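Local coordinates for catalase (Corynebacterium glutamicum atcc 13032, PDB 4B7H) that breaks down hydrogen peroxide to water and oxygen at a haem iron, a reaction inhibited by nitric oxide, at the interface of chains A and B and the interface of chains A and C. Numbering follows the deposited sequence. Chains: chain A/B/C, Catalase.

Contact 1: the interface of chains A and B. Residues chain A 379, 381-382, 396; chain B 160, 163-164, 166.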
loop_
_atom_site.group_PDB
_atom_site.type_symbol
_atom_site.label_atom_id
_atom_site.label_comp_id
_atom_site.label_asym_id
_atom_site.label_seq_id
_atom_site.Cartn_x
_atom_site.Cartn_y
_atom_site.Cartn_z
ATOM N N TYR A 379 -3.467 -4.675 -23.124
ATOM C CA TYR A 379 -3.246 -6.018 -22.600
ATOM C C TYR A 379 -2.900 -6.002 -21.109
ATOM O O TYR A 379 -2.771 -7.054 -20.481
ATOM C CB TYR A 379 -2.172 -6.748 -23.414
ATOM C CG TYR A 379 -2.677 -7.146 -24.773
ATOM C CD1 TYR A 379 -3.408 -8.313 -24.945
ATOM C CD2 TYR A 379 -2.442 -6.351 -25.888
ATOM C CE1 TYR A 379 -3.886 -8.681 -26.199
ATOM C CE2 TYR A 379 -2.925 -6.716 -27.145
ATOM C CZ TYR A 379 -3.640 -7.882 -27.288
ATOM O OH TYR A 379 -4.119 -8.247 -28.527
ATOM N N ARG A 381 -3.573 -5.835 -17.158
ATOM C CA ARG A 381 -4.627 -6.535 -16.431
ATOM C C ARG A 381 -4.345 -6.512 -14.939
ATOM O O ARG A 381 -3.240 -6.154 -14.503
ATOM C CB ARG A 381 -4.718 -7.990 -16.908
ATOM C CG ARG A 381 -3.486 -8.820 -16.553
ATOM C CD ARG A 381 -3.650 -10.269 -16.953
ATOM N NE ARG A 381 -2.661 -11.115 -16.294
ATOM C CZ ARG A 381 -2.745 -12.440 -16.232
ATOM N NH1 ARG A 381 -3.758 -13.069 -16.808
ATOM N NH2 ARG A 381 -1.814 -13.136 -15.600
ATOM N N GLU A 382 -5.354 -6.900 -14.163
ATOM C CA GLU A 382 -5.215 -7.128 -12.724
ATOM C C GLU A 382 -4.701 -5.888 -11.996
ATOM O O GLU A 382 -5.031 -4.758 -12.386
ATOM C CB GLU A 382 -4.405 -8.408 -12.442
ATOM C CG GLU A 382 -5.024 -9.575 -13.195
ATOM C CD GLU A 382 -4.338 -10.914 -13.007
ATOM O OE1 GLU A 382 -3.355 -11.014 -12.249
ATOM O OE2 GLU A 382 -4.795 -11.888 -13.642
ATOM N N SER A 396 -4.883 -12.121 -23.432
ATOM C CA SER A 396 -4.053 -11.354 -22.513
ATOM C C SER A 396 -2.663 -11.067 -23.088
ATOM O O SER A 396 -1.837 -10.435 -22.439
ATOM C CB SER A 396 -3.882 -12.157 -21.231
ATOM O OG SER A 396 -3.216 -13.371 -21.546
ATOM N N HIS B 160 2.122 -13.307 -19.480
ATOM C CA HIS B 160 0.697 -13.667 -19.466
ATOM C C HIS B 160 0.466 -14.984 -20.236
ATOM O O HIS B 160 -0.263 -15.869 -19.772
ATOM C CB HIS B 160 -0.180 -12.593 -20.119
ATOM C CG HIS B 160 -0.182 -11.247 -19.441
ATOM N ND1 HIS B 160 -0.649 -10.081 -20.002
ATOM C CD2 HIS B 160 0.246 -10.918 -18.197
ATOM C CE1 HIS B 160 -0.519 -9.093 -19.126
ATOM N NE2 HIS B 160 0.015 -9.579 -18.024
ATOM N N LYS B 163 0.827 -17.835 -17.869
ATOM C CA LYS B 163 0.024 -17.813 -16.659
ATOM C C LYS B 163 -1.425 -18.169 -16.982
ATOM O O LYS B 163 -1.658 -19.089 -17.769
ATOM C CB LYS B 163 0.174 -16.481 -15.925
ATOM C CG LYS B 163 1.528 -16.348 -15.217
ATOM C CD LYS B 163 1.632 -15.000 -14.506
ATOM C CE LYS B 163 2.728 -14.967 -13.436
ATOM N NZ LYS B 163 2.415 -15.840 -12.264
ATOM N N ARG B 164 -2.399 -17.481 -16.388
ATOM C CA ARG B 164 -3.777 -17.961 -16.467
ATOM C C ARG B 164 -4.668 -17.102 -17.348
ATOM O O ARG B 164 -4.536 -15.873 -17.372
ATOM C CB ARG B 164 -4.382 -18.069 -15.066
ATOM C CG ARG B 164 -3.583 -18.982 -14.166
ATOM C CD ARG B 164 -3.970 -18.861 -12.696
ATOM N NE ARG B 164 -3.082 -19.696 -11.892
ATOM C CZ ARG B 164 -3.195 -21.019 -11.761
ATOM N NH1 ARG B 164 -4.189 -21.674 -12.354
ATOM N NH2 ARG B 164 -2.308 -21.684 -11.036
ATOM N N ASN B 166 -7.725 -14.939 -18.557
ATOM C CA ASN B 166 -8.472 -13.957 -17.786
ATOM C C ASN B 166 -9.869 -14.409 -17.360
ATOM O O ASN B 166 -10.349 -13.999 -16.303
ATOM C CB ASN B 166 -8.551 -12.618 -18.522
ATOM C CG ASN B 166 -7.212 -11.915 -18.607
ATOM O OD1 ASN B 166 -6.298 -12.180 -17.822
ATOM N ND2 ASN B 166 -7.095 -10.992 -19.554
HETATM O O HOH W 1 -2.370 -15.614 -14.086
HETATM O O HOH W 2 -6.858 -11.283 -15.229
HETATM O O HOH W 3 -5.003 -8.970 -20.398
#

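Contact 2: the interface of chains A and C. Residues chain A 63, 66, 113-114; chain C 66-67, 113-114.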
loop_
_atom_site.group_PDB
_atom_site.type_symbol
_atom_site.label_atom_id
_atom_site.label_comp_id
_atom_site.label_asym_id
_atom_site.label_seq_id
_atom_site.Cartn_x
_atom_site.Cartn_y
_atom_site.Cartn_z
ATOM N N ASN A 63 -6.975 9.431 4.311
ATOM C CA ASN A 63 -5.824 10.140 3.772
ATOM C C ASN A 63 -4.965 9.266 2.879
ATOM O O ASN A 63 -4.847 8.061 3.093
ATOM C CB ASN A 63 -4.957 10.728 4.893
ATOM C CG ASN A 63 -5.582 11.945 5.541
ATOM O OD1 ASN A 63 -6.425 12.636 4.950
ATOM N ND2 ASN A 63 -5.158 12.227 6.760
ATOM N N GLU A 66 0.124 12.905 -0.254
ATOM C CA GLU A 66 -0.025 14.099 -1.076
ATOM C C GLU A 66 1.053 14.073 -2.165
ATOM O O GLU A 66 2.061 13.366 -2.037
ATOM C CB GLU A 66 0.101 15.367 -0.215
ATOM C CG GLU A 66 1.524 15.627 0.284
ATOM C CD GLU A 66 1.643 16.809 1.244
ATOM O OE1 GLU A 66 0.638 17.174 1.907
ATOM O OE2 GLU A 66 2.761 17.378 1.346
ATOM N N GLU A 113 3.033 21.763 1.859
ATOM C CA GLU A 113 2.195 20.577 1.976
ATOM C C GLU A 113 0.715 20.933 1.833
ATOM O O GLU A 113 0.360 22.092 1.650
ATOM C CB GLU A 113 2.478 19.886 3.308
ATOM C CG GLU A 113 3.952 19.482 3.464
ATOM C CD GLU A 113 4.858 20.606 3.950
ATOM O OE1 GLU A 113 4.359 21.693 4.302
ATOM O OE2 GLU A 113 6.085 20.403 3.988
ATOM N N GLN A 114 -0.122 19.921 2.020
ATOM C CA GLN A 114 -1.565 20.002 1.820
ATOM C C GLN A 114 -2.326 21.135 2.484
ATOM O O GLN A 114 -3.373 21.542 1.986
ATOM C CB GLN A 114 -2.200 18.710 2.296
ATOM C CG GLN A 114 -2.640 17.815 1.190
ATOM C CD GLN A 114 -3.585 16.760 1.701
ATOM O OE1 GLN A 114 -3.274 16.045 2.650
ATOM N NE2 GLN A 114 -4.767 16.683 1.103
ATOM N N GLU C 66 -0.825 11.423 5.972
ATOM C CA GLU C 66 -0.706 12.111 7.249
ATOM C C GLU C 66 -1.767 11.552 8.197
ATOM O O GLU C 66 -2.750 10.934 7.762
ATOM C CB GLU C 66 -0.893 13.623 7.071
ATOM C CG GLU C 66 -2.321 14.022 6.692
ATOM C CD GLU C 66 -2.491 15.500 6.364
ATOM O OE1 GLU C 66 -1.518 16.165 5.947
ATOM O OE2 GLU C 66 -3.623 16.003 6.526
ATOM N N ARG C 67 -1.595 11.786 9.491
ATOM C CA ARG C 67 -2.613 11.388 10.459
ATOM C C ARG C 67 -3.945 12.065 10.186
ATOM O O ARG C 67 -3.989 13.237 9.806
ATOM C CB ARG C 67 -2.193 11.821 11.863
ATOM C CG ARG C 67 -0.994 11.111 12.462
ATOM C CD ARG C 67 -0.371 12.031 13.529
ATOM N NE ARG C 67 0.687 11.354 14.259
ATOM C CZ ARG C 67 1.907 11.145 13.780
ATOM N NH1 ARG C 67 2.245 11.603 12.573
ATOM N NH2 ARG C 67 2.793 10.475 14.513
ATOM N N GLU C 113 -4.152 20.147 8.015
ATOM C CA GLU C 113 -3.285 19.168 7.382
ATOM C C GLU C 113 -1.828 19.508 7.678
ATOM O O GLU C 113 -1.534 20.492 8.360
ATOM C CB GLU C 113 -3.551 19.144 5.876
ATOM C CG GLU C 113 -4.982 18.751 5.516
ATOM C CD GLU C 113 -5.954 19.922 5.566
ATOM O OE1 GLU C 113 -5.506 21.079 5.727
ATOM O OE2 GLU C 113 -7.177 19.690 5.456
ATOM N N GLN C 114 -0.943 18.706 7.098
ATOM C CA GLN C 114 0.495 18.763 7.330
ATOM C C GLN C 114 1.166 20.121 7.207
ATOM O O GLN C 114 2.197 20.351 7.832
ATOM C CB GLN C 114 1.192 17.839 6.353
ATOM C CG GLN C 114 1.778 16.611 6.978
ATOM C CD GLN C 114 2.728 15.927 6.022
ATOM O OE1 GLN C 114 2.451 15.827 4.826
ATOM N NE2 GLN C 114 3.868 15.482 6.534
HETATM O O HOH W 4 -5.561 14.913 8.168
HETATM O O HOH W 5 -0.410 15.196 3.594
HETATM O O HOH W 6 -5.398 15.373 4.390
#

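Contact 3: the interface of chains A and B. Residues chain A 154, 157, 179, 182; chain B 398-399, 415.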
loop_
_atom_site.group_PDB
_atom_site.type_symbol
_atom_site.label_atom_id
_atom_site.label_comp_id
_atom_site.label_asym_id
_atom_site.label_seq_id
_atom_site.Cartn_x
_atom_site.Cartn_y
_atom_site.Cartn_z
ATOM N N LYS A 154 19.090 16.635 -10.958
ATOM C CA LYS A 154 19.172 17.643 -9.907
ATOM C C LYS A 154 17.828 17.989 -9.261
ATOM O O LYS A 154 17.782 18.718 -8.264
ATOM C CB LYS A 154 19.809 18.918 -10.476
ATOM C CG LYS A 154 21.290 18.772 -10.786
ATOM C CD LYS A 154 22.135 19.733 -9.965
ATOM C CE LYS A 154 21.979 19.510 -8.456
ATOM N NZ LYS A 154 22.581 18.226 -7.991
ATOM N N ASP A 157 17.202 17.292 -5.527
ATOM C CA ASP A 157 18.016 18.191 -4.717
ATOM C C ASP A 157 17.329 19.537 -4.542
ATOM O O ASP A 157 17.237 20.069 -3.431
ATOM C CB ASP A 157 19.394 18.383 -5.351
ATOM C CG ASP A 157 20.164 17.093 -5.433
ATOM O OD1 ASP A 157 20.393 16.477 -4.365
ATOM O OD2 ASP A 157 20.541 16.694 -6.554
ATOM N N PHE A 179 21.681 25.967 -1.980
ATOM C CA PHE A 179 21.441 25.204 -3.199
ATOM C C PHE A 179 21.444 26.106 -4.429
ATOM O O PHE A 179 22.146 25.822 -5.404
ATOM C CB PHE A 179 20.134 24.406 -3.164
ATOM C CG PHE A 179 19.874 23.666 -4.454
ATOM C CD1 PHE A 179 20.524 22.461 -4.714
ATOM C CD2 PHE A 179 19.046 24.202 -5.434
ATOM C CE1 PHE A 179 20.335 21.790 -5.912
ATOM C CE2 PHE A 179 18.857 23.535 -6.645
ATOM C CZ PHE A 179 19.502 22.321 -6.878
ATOM N N ARG A 182 24.859 27.349 -5.450
ATOM C CA ARG A 182 25.736 26.271 -5.890
ATOM C C ARG A 182 25.224 25.623 -7.177
ATOM O O ARG A 182 25.938 24.847 -7.812
ATOM C CB ARG A 182 25.945 25.245 -4.773
ATOM C CG ARG A 182 26.740 25.811 -3.599
ATOM C CD ARG A 182 26.946 24.807 -2.460
ATOM N NE ARG A 182 27.687 25.454 -1.386
ATOM C CZ ARG A 182 29.010 25.582 -1.372
ATOM N NH1 ARG A 182 29.739 25.073 -2.360
ATOM N NH2 ARG A 182 29.605 26.221 -0.375
ATOM N N SER B 398 22.369 18.019 -2.676
ATOM C CA SER B 398 23.695 18.399 -3.165
ATOM C C SER B 398 23.547 19.144 -4.492
ATOM O O SER B 398 22.598 18.901 -5.239
ATOM C CB SER B 398 24.632 17.189 -3.295
ATOM O OG SER B 398 24.528 16.593 -4.578
ATOM N N PRO B 399 24.463 20.078 -4.786
ATOM C CA PRO B 399 25.638 20.474 -3.998
ATOM C C PRO B 399 25.264 21.257 -2.737
ATOM O O PRO B 399 24.260 21.979 -2.719
ATOM C CB PRO B 399 26.411 21.372 -4.969
ATOM C CG PRO B 399 25.329 21.980 -5.819
ATOM C CD PRO B 399 24.335 20.867 -6.020
ATOM N N SER B 415 27.051 22.476 -9.125
ATOM C CA SER B 415 26.144 21.681 -9.943
ATOM C C SER B 415 26.717 21.218 -11.284
ATOM O O SER B 415 25.973 20.673 -12.099
ATOM C CB SER B 415 24.895 22.506 -10.234
ATOM O OG SER B 415 25.265 23.670 -10.952
HETATM O O HOH W 7 22.527 14.902 -4.516
#

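Contact 1: the interface of chains A and B
A:Arg381 and A:Ser396 lie on irregular stretches of chain A, A:Arg381 with a nearly extended backbone, and meet B:His160 near the C-terminal end of helix 155-162 together with the loop that follows it. The imidazole of B:His160 is used on its face and at its edge. At the edge, B:His160 ND1 donates to the backbone O of A:Ser396 at 2.7 Å; the acceptor lies in the ring plane, while the donor is tilted 23° from the carbonyl plane. Over one face runs A:Arg381, its NE 3.7 Å from the centroid of the B:His160 ring in a cation-pi contact, the two side chains passing in opposite directions. A chi1 of 67° puts CG of A:Arg381 in the cleft between N and C of its own backbone, and the chain then runs extended to NE, which carries the guanidinium past the histidine to the loop beyond. There A:Arg381 NH1 donates twice within the guanidinium plane, to the amide OD1 of B:Asn166 at 2.9 Å and to the backbone O of B:Arg164 at 3.0 Å, which should fix the rotation of the group. A:Glu382 OE2 lies over the guanidinium face opposite the histidine, 3.5 Å from A:Arg381 NE in a salt bridge that probably steadies the arginine. The same carboxylate reaches B:Asn166 OD1 through water 2. On the amide's other branch, B:Asn166 ND2 is 3.0 Å from water 3, which also bonds A:Tyr379 O.

Contact 2: the interface of chains A and C
A:Asn63 makes a direct hydrogen bond across this patch: its amide ND2 donates to the backbone O of C:Glu66 at 2.9 Å, from above the carbonyl plane (56° out). The A:Asn63 amide stands almost perpendicular to the C:Glu66 carboxylate, 87° apart. Within each chain, the backbone N of A:Gln114 donates to A:Glu66 OE1 at 2.9 Å, from above the carboxylate plane, and C:Gln114 N does the same to C:Glu66 OE1, so each carboxylate is tied to the neighbouring 113-114 loop of its own chain. Water joins the two halves. With chi1 near 70° and an extended chain beyond CG, both Glu66 carboxylates reach water 5, which is 2.8 Å from A:Glu66 OE1 and from C:Glu66 OE1 and also contacts OE1 of both glutamines. A:Glu66 OE1 and C:Glu66 OE1 are 4.7 Å apart, and this shared water may ease their repulsion. Water 6 links A:Asn63 OD1 and A:Gln114 OE1 to C:Glu66 OE2; water 4 joins A:Asn63 ND2 to that same oxygen and to C:Arg67 O. Carbon contact is slight: CB of A:Gln114 packs on CB of C:Glu113 at 3.9 Å, and the two-fold-related pair matches it. In the fold, residues 63, 66 and 67 lie between helix 50-59 and strand 73-82, residues 113 and 114 between strands 100-108 and 125-132.

Contact 3: the interface of chains A and B
A:Lys154 bends against the cis peptide between B:Ser398 and B:Pro399. Its CB leads to CG, which stands anti to the carbonyl carbon (chi1 -70°), and bends at chi2, chi3 and chi4 then fold the chain back toward A:Asp157. A:Lys154 CD passes CB of B:Ser415 at 3.9 Å. CE packs against CD of B:Pro399, the two side chains crossing at about a right angle. At the tip, A:Lys154 NZ donates to B:Ser398 O at 2.8 Å, from above the carbonyl plane, and forms a salt bridge with OD2 of A:Asp157 at 2.9 Å. The other carboxylate oxygen, A:Asp157 OD1, accepts the backbone N-H of B:Ser398 (N to OD1 3.0 Å) in a nearly straight bond (172° at H) that comes from above the carboxylate plane, 61° out of it. Lysine and aspartate together thus hold both polar backbone groups of that serine. Water 7 links OD1 to B:Ser398 OG. B:Ser398 O also faces the edge of the A:Phe179 ring, in its plane. At the neighbouring ring carbon, B:Pro399 CG touches A:Arg182 CB at 3.5 Å, and A:Arg182 O takes a weak bond from B:Ser415 N. In the fold, chain A offers 3-10 turn 152-154 and helices 155-162 and 173-182, chain B the long irregular segment between 3-10 helix 368-370 and strand 423-424.

Between the centres of their C-alpha atoms, contacts 1 and 3 are about 44 Å apart, contacts 1 and 2 about 36 Å, and contacts 2 and 3 about 27 Å. Contacts 1 and 3 share the A-B interface with roles reversed: the irregular segment between 3-10 helix 368-370 and strand 423-424 comes from chain A in contact 1 and chain B in contact 3, each against residues around helix 155-162. The two-fold twin of contact 3 puts Ser398 of chain A beside contact 1, so both are parts of one docking surface. Contact 2 joins A to C through other loops, as suits the four-subunit assembly.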